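Local coordinates for protein pngf-ii (Elizabethkingia meningoseptica, PDB 4R4X) that acts as a peptide:N-glycosidase, removing N-linked glycans from glycoproteins, probably by cleaving the link between the asparagine side chain and the first sugar, at residues Lys31-Asn36 and Gln160-Gly165; Glu70-Ser75 and Lys177-Lys182; Gly92-Tyr97 and Val135-Arg140. One frame throughout, in Å; residues are numbered along the deposited sequence. Where two conformers were deposited one is given.

Overall arrangement
Strand 31-36 comes first along the chain. Its partner, 160-165, comes 124 residues later and closes contact 1, which sets helix 160-163 on that strand. Strand segment 70-75 follows and packs against helix segment 177-182 in contact 2, setting helix 173-182 on strand 70-76. Segment 92-97 is matched soonest, by 135-140. This contact 3 sets the end of the 86-94/97-106 hairpin on strand 134-140. Contact 3 nests inside the loops closed by contacts 1 and 2, while those two cross. Contacts 1 and 2 touch through Phe163 CD1 and Ile71 CD1, 3.9 Å apart. Contact 3 stands apart, its centre about 24 Å from that of contact 1.

Contact 1: residues Lys31-Asn36 and Gln160-Gly165; sequences KTLLFN and QSLFNG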
# COMPACT_ATOMS: atom_id res chain seq x y z
N LYS A 31 -41.96 -7.23 -4.93
CA LYS A 31 -40.50 -7.15 -4.97
C LYS A 31 -40.05 -6.35 -6.18
O LYS A 31 -40.66 -6.45 -7.24
CB LYS A 31 -39.89 -8.54 -5.14
CG LYS A 31 -40.14 -9.53 -4.02
CD LYS A 31 -39.15 -9.32 -2.89
CE LYS A 31 -39.67 -9.86 -1.58
NZ LYS A 31 -38.51 -9.92 -0.65
N THR A 32 -38.96 -5.58 -6.05
CA THR A 32 -38.28 -5.06 -7.24
C THR A 32 -36.78 -5.28 -7.19
O THR A 32 -36.15 -5.24 -6.12
CB THR A 32 -38.64 -3.58 -7.61
OG1 THR A 32 -37.51 -2.69 -7.48
CG2 THR A 32 -39.76 -3.09 -6.86
N LEU A 33 -36.23 -5.55 -8.37
CA LEU A 33 -34.83 -5.86 -8.56
C LEU A 33 -34.24 -4.79 -9.47
O LEU A 33 -34.84 -4.45 -10.48
CB LEU A 33 -34.68 -7.25 -9.18
CG LEU A 33 -33.28 -7.58 -9.70
CD1 LEU A 33 -32.41 -7.83 -8.50
CD2 LEU A 33 -33.31 -8.79 -10.63
N LEU A 34 -33.10 -4.21 -9.07
CA LEU A 34 -32.43 -3.21 -9.86
C LEU A 34 -31.02 -3.66 -10.21
O LEU A 34 -30.18 -3.94 -9.34
CB LEU A 34 -32.43 -1.86 -9.13
CG LEU A 34 -31.59 -0.74 -9.76
CD1 LEU A 34 -32.06 -0.37 -11.17
CD2 LEU A 34 -31.60 0.48 -8.84
N PHE A 35 -30.77 -3.76 -11.50
CA PHE A 35 -29.47 -4.17 -11.97
C PHE A 35 -29.21 -3.57 -13.36
O PHE A 35 -29.62 -2.41 -13.63
CB PHE A 35 -29.27 -5.72 -11.83
CG PHE A 35 -30.17 -6.61 -12.68
CD1 PHE A 35 -31.23 -6.14 -13.44
CD2 PHE A 35 -29.96 -7.99 -12.65
CE1 PHE A 35 -32.03 -7.02 -14.17
CE2 PHE A 35 -30.75 -8.88 -13.37
CZ PHE A 35 -31.79 -8.38 -14.16
N ASN A 36 -28.51 -4.30 -14.21
CA ASN A 36 -28.22 -3.84 -15.54
C ASN A 36 -28.00 -5.01 -16.51
O ASN A 36 -28.04 -6.17 -16.11
CB ASN A 36 -27.04 -2.88 -15.53
CG ASN A 36 -25.74 -3.54 -15.10
OD1 ASN A 36 -25.40 -4.65 -15.55
ND2 ASN A 36 -24.98 -2.83 -14.25
N GLN A 160 -33.32 -16.45 -9.39
CA GLN A 160 -32.62 -17.62 -8.87
C GLN A 160 -31.28 -17.84 -9.58
O GLN A 160 -30.31 -18.12 -8.92
CB GLN A 160 -33.49 -18.88 -8.93
CG GLN A 160 -32.95 -20.07 -8.11
CD GLN A 160 -31.78 -20.78 -8.78
OE1 GLN A 160 -31.75 -20.93 -10.00
NE2 GLN A 160 -30.80 -21.20 -7.99
N SER A 161 -31.20 -17.67 -10.89
CA SER A 161 -29.90 -17.91 -11.55
C SER A 161 -28.86 -16.84 -11.21
O SER A 161 -27.66 -17.07 -11.26
CB SER A 161 -30.03 -18.04 -13.07
OG SER A 161 -30.62 -16.90 -13.64
N LEU A 162 -29.33 -15.65 -10.89
CA LEU A 162 -28.43 -14.58 -10.51
C LEU A 162 -27.70 -14.96 -9.22
O LEU A 162 -26.49 -14.80 -9.13
CB LEU A 162 -29.22 -13.27 -10.34
CG LEU A 162 -28.41 -12.06 -9.91
CD1 LEU A 162 -27.30 -11.76 -10.92
CD2 LEU A 162 -29.34 -10.88 -9.74
N PHE A 163 -28.43 -15.48 -8.24
CA PHE A 163 -27.84 -15.83 -6.95
C PHE A 163 -27.31 -17.27 -6.83
O PHE A 163 -26.50 -17.53 -5.99
CB PHE A 163 -28.81 -15.51 -5.81
CG PHE A 163 -29.12 -14.04 -5.67
CD1 PHE A 163 -28.23 -13.19 -5.03
CD2 PHE A 163 -30.26 -13.50 -6.24
CE1 PHE A 163 -28.49 -11.83 -4.93
CE2 PHE A 163 -30.53 -12.13 -6.14
CZ PHE A 163 -29.64 -11.30 -5.49
N ASN A 164 -27.70 -18.13 -7.78
CA ASN A 164 -27.31 -19.55 -7.83
C ASN A 164 -25.80 -19.76 -7.71
O ASN A 164 -25.03 -19.12 -8.41
CB ASN A 164 -27.80 -20.15 -9.16
CG ASN A 164 -27.48 -21.64 -9.30
OD1 ASN A 164 -26.60 -22.02 -10.08
ND2 ASN A 164 -28.22 -22.48 -8.57
N GLY A 165 -25.41 -20.66 -6.81
CA GLY A 165 -24.01 -21.09 -6.69
C GLY A 165 -23.19 -20.14 -5.85
O GLY A 165 -21.96 -20.19 -5.83
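Leu162 reaches from the short helix 160-163 to Leu33 and Phe35 on strand 31-36. This is helix-on-strand packing in the N-terminal domain, which belongs by sequence to the LolA/LolB clan. The strand lies between strands 23-27 and 48-54 and is antiparallel to both. Leu162 leaves the helix at CB, which stays short of contact with the strand. Its CG turns anti to the backbone N (chi1 178°) and lies 4.3 Å above the plane of the Phe163 ring, offset to the rim. The two methyls then part. CD2 does the touching across the contact. It meets Phe35 CD2 at 4.1 Å, from an oblique direction. The same methyl stands 4.5 Å from Leu33 CD1. Leu162 also packs on Ile39 of helix 37-40. The Phe35 ring and Leu162 run in opposite directions and pass alongside each other. Leu33 CD2 lies over one face of this ring, 3.7 Å above its plane and toward the rim. The contact is buried and wholly apolar. A metal site is close by: the Leu33 side chain is about 6 Å from the zinc ion bound by Glu52 and Asp159. At the end of the strand, Asn36 OD1 caps helix 37-40 by accepting a hydrogen bond from Ile39 N.

Contact 2: residues Glu70-Ser75 and Lys177-Lys182; sequences EIVKTS and KDMIWK
Met179, present as selenomethionine, meets Val72 and Glu70 through the end of its side chain. Apolar contact comes first. The CE methyl lies 3.7 Å from Val72 CG1, and Met179 SE lies 4.0 Å from that same CG1. The Val72 and Met179 side chains cross at a slant. Met179 keeps CG beside the backbone N and extends to SE, then bends at the last torsion (chi3 72°). That bend swings CE away from the line of the chain. Two conformers of Met179 were deposited, so the exact place of the tip is tentative. The second kind of contact is polar against apolar. Glu70 runs extended beyond CG and meets Met179 at about a right angle. Its OE2 comes close to Met179 CE in this conformer.

The arrangement is a helix laid against a strand of the N-terminal domain. Helix 173-182 covers one side of strand 70-76, which is hydrogen-bonded antiparallel to strand 59-65 and parallel to strand 167-170. Tyr176 of the same helix packs on Val72 and Thr74, and Lys171 touches both Val72 and Met179. Ile180 adds contacts to Ala64 and Pro47.

Charged groups pair along the helix itself. Lys182 NZ forms a salt bridge to Asp178 OD2 at 2.7 Å, one turn back. The bond uses the syn lone pair of OD2. The other oxygen, Asp178 OD1, lies in plane at the edge of the Trp181 ring.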
# COMPACT_ATOMS: atom_id res chain seq x y z
N GLU A 70 -18.69 -15.58 -3.72
CA GLU A 70 -19.00 -14.83 -2.50
C GLU A 70 -19.93 -13.66 -2.79
O GLU A 70 -19.66 -12.88 -3.69
CB GLU A 70 -17.72 -14.30 -1.85
CG GLU A 70 -17.85 -13.72 -0.45
CD GLU A 70 -16.48 -13.35 0.16
OE1 GLU A 70 -15.42 -13.55 -0.51
OE2 GLU A 70 -16.46 -12.86 1.29
N ILE A 71 -20.99 -13.56 -2.01
CA ILE A 71 -21.89 -12.40 -2.02
C ILE A 71 -22.08 -11.88 -0.60
O ILE A 71 -22.39 -12.65 0.31
CB ILE A 71 -23.29 -12.79 -2.54
CG1 ILE A 71 -23.22 -13.36 -3.97
CG2 ILE A 71 -24.24 -11.60 -2.50
CD1 ILE A 71 -24.51 -14.03 -4.41
N VAL A 72 -21.96 -10.56 -0.44
CA VAL A 72 -22.32 -9.90 0.79
C VAL A 72 -23.56 -9.04 0.55
O VAL A 72 -23.85 -8.61 -0.57
CB VAL A 72 -21.16 -9.10 1.41
CG1 VAL A 72 -20.04 -10.04 1.80
CG2 VAL A 72 -20.62 -8.01 0.49
N LYS A 73 -24.31 -8.81 1.62
CA LYS A 73 -25.47 -7.97 1.54
C LYS A 73 -25.55 -7.07 2.77
O LYS A 73 -25.02 -7.39 3.84
CB LYS A 73 -26.76 -8.81 1.36
CG LYS A 73 -27.43 -9.24 2.65
CD LYS A 73 -28.67 -10.11 2.43
CE LYS A 73 -29.95 -9.31 2.53
NZ LYS A 73 -31.17 -10.17 2.36
N THR A 74 -26.21 -5.95 2.59
CA THR A 74 -26.51 -5.08 3.70
C THR A 74 -27.97 -4.68 3.50
O THR A 74 -28.42 -4.49 2.36
CB THR A 74 -25.49 -3.92 3.77
OG1 THR A 74 -25.35 -3.46 5.11
CG2 THR A 74 -25.88 -2.78 2.89
N SER A 75 -28.70 -4.55 4.61
CA SER A 75 -30.13 -4.28 4.57
C SER A 75 -30.53 -3.09 5.46
O SER A 75 -29.86 -2.82 6.45
CB SER A 75 -30.88 -5.52 5.01
OG SER A 75 -30.69 -6.55 4.05
N LYS A 177 -19.05 -2.13 2.55
CA LYS A 177 -18.26 -1.28 1.65
C LYS A 177 -16.79 -1.68 1.68
O LYS A 177 -16.12 -1.69 0.64
CB LYS A 177 -18.38 0.20 2.04
CG LYS A 177 -19.78 0.79 1.87
CD LYS A 177 -20.15 0.92 0.42
CE LYS A 177 -21.45 1.71 0.26
NZ LYS A 177 -21.62 2.03 -1.16
N ASP A 178 -16.31 -1.99 2.88
CA ASP A 178 -14.92 -2.39 3.09
C ASP A 178 -14.59 -3.65 2.30
O ASP A 178 -13.52 -3.75 1.68
CB ASP A 178 -14.66 -2.63 4.58
CG ASP A 178 -13.19 -2.89 4.90
OD1 ASP A 178 -12.35 -1.96 4.73
OD2 ASP A 178 -12.86 -4.02 5.35
N MSE A 179 -15.51 -4.61 2.31
CA MSE A 179 -15.30 -5.88 1.60
C MSE A 179 -15.31 -5.67 0.11
O MSE A 179 -14.51 -6.28 -0.61
CB MSE A 179 -16.30 -6.93 2.06
CG MSE A 179 -15.93 -7.32 3.49
SE MSE A 179 -17.19 -8.66 4.18
CE MSE A 179 -16.58 -10.20 3.10
N ILE A 180 -16.18 -4.79 -0.38
CA ILE A 180 -16.15 -4.42 -1.80
C ILE A 180 -14.77 -3.83 -2.15
O ILE A 180 -14.13 -4.24 -3.15
CB ILE A 180 -17.24 -3.39 -2.17
CG1 ILE A 180 -18.64 -4.01 -2.08
CG2 ILE A 180 -17.03 -2.84 -3.60
CD1 ILE A 180 -19.75 -3.00 -2.24
N TRP A 181 -14.31 -2.88 -1.34
CA TRP A 181 -12.99 -2.24 -1.55
C TRP A 181 -11.86 -3.25 -1.61
O TRP A 181 -11.08 -3.29 -2.59
CB TRP A 181 -12.73 -1.16 -0.50
CG TRP A 181 -11.32 -0.65 -0.47
CD1 TRP A 181 -10.62 -0.09 -1.51
CD2 TRP A 181 -10.44 -0.66 0.64
NE1 TRP A 181 -9.36 0.28 -1.09
CE2 TRP A 181 -9.21 -0.08 0.22
CE3 TRP A 181 -10.56 -1.08 1.97
CZ2 TRP A 181 -8.13 0.08 1.07
CZ3 TRP A 181 -9.50 -0.95 2.81
CH2 TRP A 181 -8.28 -0.37 2.36
N LYS A 182 -11.81 -4.13 -0.61
CA LYS A 182 -10.73 -5.12 -0.53
C LYS A 182 -10.77 -6.15 -1.66
O LYS A 182 -9.75 -6.75 -1.99
CB LYS A 182 -10.72 -5.82 0.84
CG LYS A 182 -10.10 -4.95 1.91
CD LYS A 182 -10.38 -5.44 3.31
CE LYS A 182 -9.77 -4.50 4.35
NZ LYS A 182 -10.33 -4.82 5.68

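Contact 3: residues Gly92-Tyr97 and Val135-Arg140; sequences GKILGY and VLKTVR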
# COMPACT_ATOMS: atom_id res chain seq x y z
N GLY A 92 -46.99 14.92 -17.54
CA GLY A 92 -46.78 14.57 -18.92
C GLY A 92 -46.96 13.10 -19.13
O GLY A 92 -47.61 12.43 -18.33
N LYS A 93 -46.39 12.61 -20.22
CA LYS A 93 -46.34 11.18 -20.48
C LYS A 93 -44.95 10.74 -20.89
O LYS A 93 -44.23 11.46 -21.59
CB LYS A 93 -47.34 10.81 -21.58
CG LYS A 93 -48.78 10.78 -21.14
CD LYS A 93 -49.63 10.54 -22.36
CE LYS A 93 -51.07 10.23 -22.04
NZ LYS A 93 -51.25 8.76 -21.88
N ILE A 94 -44.58 9.53 -20.45
CA ILE A 94 -43.39 8.85 -20.93
C ILE A 94 -43.81 7.44 -21.32
O ILE A 94 -44.44 6.72 -20.53
CB ILE A 94 -42.28 8.81 -19.85
CG1 ILE A 94 -41.79 10.24 -19.59
CG2 ILE A 94 -41.13 7.89 -20.28
CD1 ILE A 94 -40.80 10.37 -18.46
N LEU A 95 -43.49 7.07 -22.57
CA LEU A 95 -43.88 5.77 -23.12
C LEU A 95 -45.34 5.45 -22.95
O LEU A 95 -45.72 4.29 -22.73
CB LEU A 95 -43.04 4.67 -22.48
CG LEU A 95 -41.53 4.86 -22.66
CD1 LEU A 95 -40.82 3.74 -21.94
CD2 LEU A 95 -41.09 4.93 -24.13
N GLY A 96 -46.17 6.48 -23.03
CA GLY A 96 -47.60 6.30 -22.92
C GLY A 96 -48.16 6.27 -21.51
O GLY A 96 -49.37 6.12 -21.35
N TYR A 97 -47.29 6.42 -20.50
CA TYR A 97 -47.69 6.43 -19.08
C TYR A 97 -47.75 7.84 -18.50
O TYR A 97 -46.85 8.65 -18.72
CB TYR A 97 -46.71 5.57 -18.25
CG TYR A 97 -46.68 4.12 -18.71
CD1 TYR A 97 -47.76 3.28 -18.45
CD2 TYR A 97 -45.62 3.62 -19.44
CE1 TYR A 97 -47.77 1.97 -18.88
CE2 TYR A 97 -45.63 2.30 -19.89
CZ TYR A 97 -46.72 1.49 -19.60
OH TYR A 97 -46.75 0.19 -20.03
N VAL A 135 -40.43 5.18 -11.42
CA VAL A 135 -39.66 6.28 -11.95
C VAL A 135 -39.26 5.97 -13.37
O VAL A 135 -38.55 4.99 -13.61
CB VAL A 135 -38.41 6.57 -11.09
CG1 VAL A 135 -37.55 7.65 -11.71
CG2 VAL A 135 -38.82 6.97 -9.67
N LEU A 136 -39.69 6.79 -14.31
CA LEU A 136 -39.37 6.58 -15.73
C LEU A 136 -38.32 7.53 -16.29
O LEU A 136 -37.83 7.31 -17.40
CB LEU A 136 -40.65 6.65 -16.57
CG LEU A 136 -41.68 5.56 -16.25
CD1 LEU A 136 -42.89 5.79 -17.15
CD2 LEU A 136 -41.09 4.16 -16.46
N LYS A 137 -37.95 8.56 -15.54
CA LYS A 137 -36.92 9.48 -15.95
C LYS A 137 -36.35 10.21 -14.73
O LYS A 137 -37.11 10.67 -13.86
CB LYS A 137 -37.50 10.51 -16.91
CG LYS A 137 -36.51 11.56 -17.40
CD LYS A 137 -37.15 12.37 -18.53
CE LYS A 137 -36.40 13.65 -18.80
NZ LYS A 137 -37.15 14.45 -19.82
N THR A 138 -35.02 10.33 -14.68
CA THR A 138 -34.34 11.19 -13.71
C THR A 138 -33.44 12.17 -14.44
O THR A 138 -32.87 11.85 -15.49
CB THR A 138 -33.47 10.39 -12.73
OG1 THR A 138 -32.42 9.74 -13.45
CG2 THR A 138 -34.30 9.36 -12.00
N VAL A 139 -33.34 13.38 -13.90
CA VAL A 139 -32.49 14.41 -14.45
C VAL A 139 -31.66 14.98 -13.32
O VAL A 139 -32.20 15.48 -12.32
CB VAL A 139 -33.28 15.56 -15.10
CG1 VAL A 139 -32.32 16.52 -15.81
CG2 VAL A 139 -34.31 15.01 -16.07
N ARG A 140 -30.34 14.86 -13.46
CA ARG A 140 -29.40 15.24 -12.43
C ARG A 140 -28.71 16.52 -12.89
O ARG A 140 -28.04 16.52 -13.93
CB ARG A 140 -28.40 14.12 -12.18
CG ARG A 140 -27.25 14.48 -11.23
CD ARG A 140 -26.33 13.29 -10.97
NE ARG A 140 -27.01 12.27 -10.17
CZ ARG A 140 -26.94 12.15 -8.84
NH1 ARG A 140 -26.19 12.98 -8.10
NH2 ARG A 140 -27.62 11.18 -8.23
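Ile94 packs closely on Leu136 and Lys137, and the Tyr97 side chain crosses that of Leu136 at about a right angle. The tight part centres on the two branches of Ile94. Its CD1 presses on Lys137 CB at 3.6 Å, where the two side chains cross at about a right angle. Its CG2 lies 3.9 Å from Leu136 CB. Here the side chains run in opposite directions and pass alongside. Ile94 CG2 is anti to the backbone N (chi1 -66° for the CG1 branch), which turns CG2 to Leu136 and carries CD1 to Lys137 CB and the flank of Leu136. Leu136 CD1 points at the turn and meets two of its atoms, Ile94 O at 3.8 Å and Tyr97 CB at 4.0 Å. The same methyl approaches the Tyr97 ring obliquely. Val99 also lies against both Ile94 and Leu136.

The other side is looser. Leu95 and Gly96 are exposed at the turn. Lys93 is exposed too, and its NZ makes a weak hydrogen bond to Gly96 O at 3.3 Å. Lys137 takes part mainly through CB, with CD at 4.2 Å from Ile94 CD1; beyond that the extended chain leads away from the hairpin. The side chain also touches Glu147 of strand 144-154.

Residues Ile94 to Tyr97 form a type I' turn, closed by Ile94 N to Tyr97 O and Tyr97 N to Ile94 O. This is a tight two-residue beta hairpin joining strands 86-94 and 97-106. It rests on a classic beta bulge, in which Leu136 and Lys137 both face Trp114 of strand 109-116.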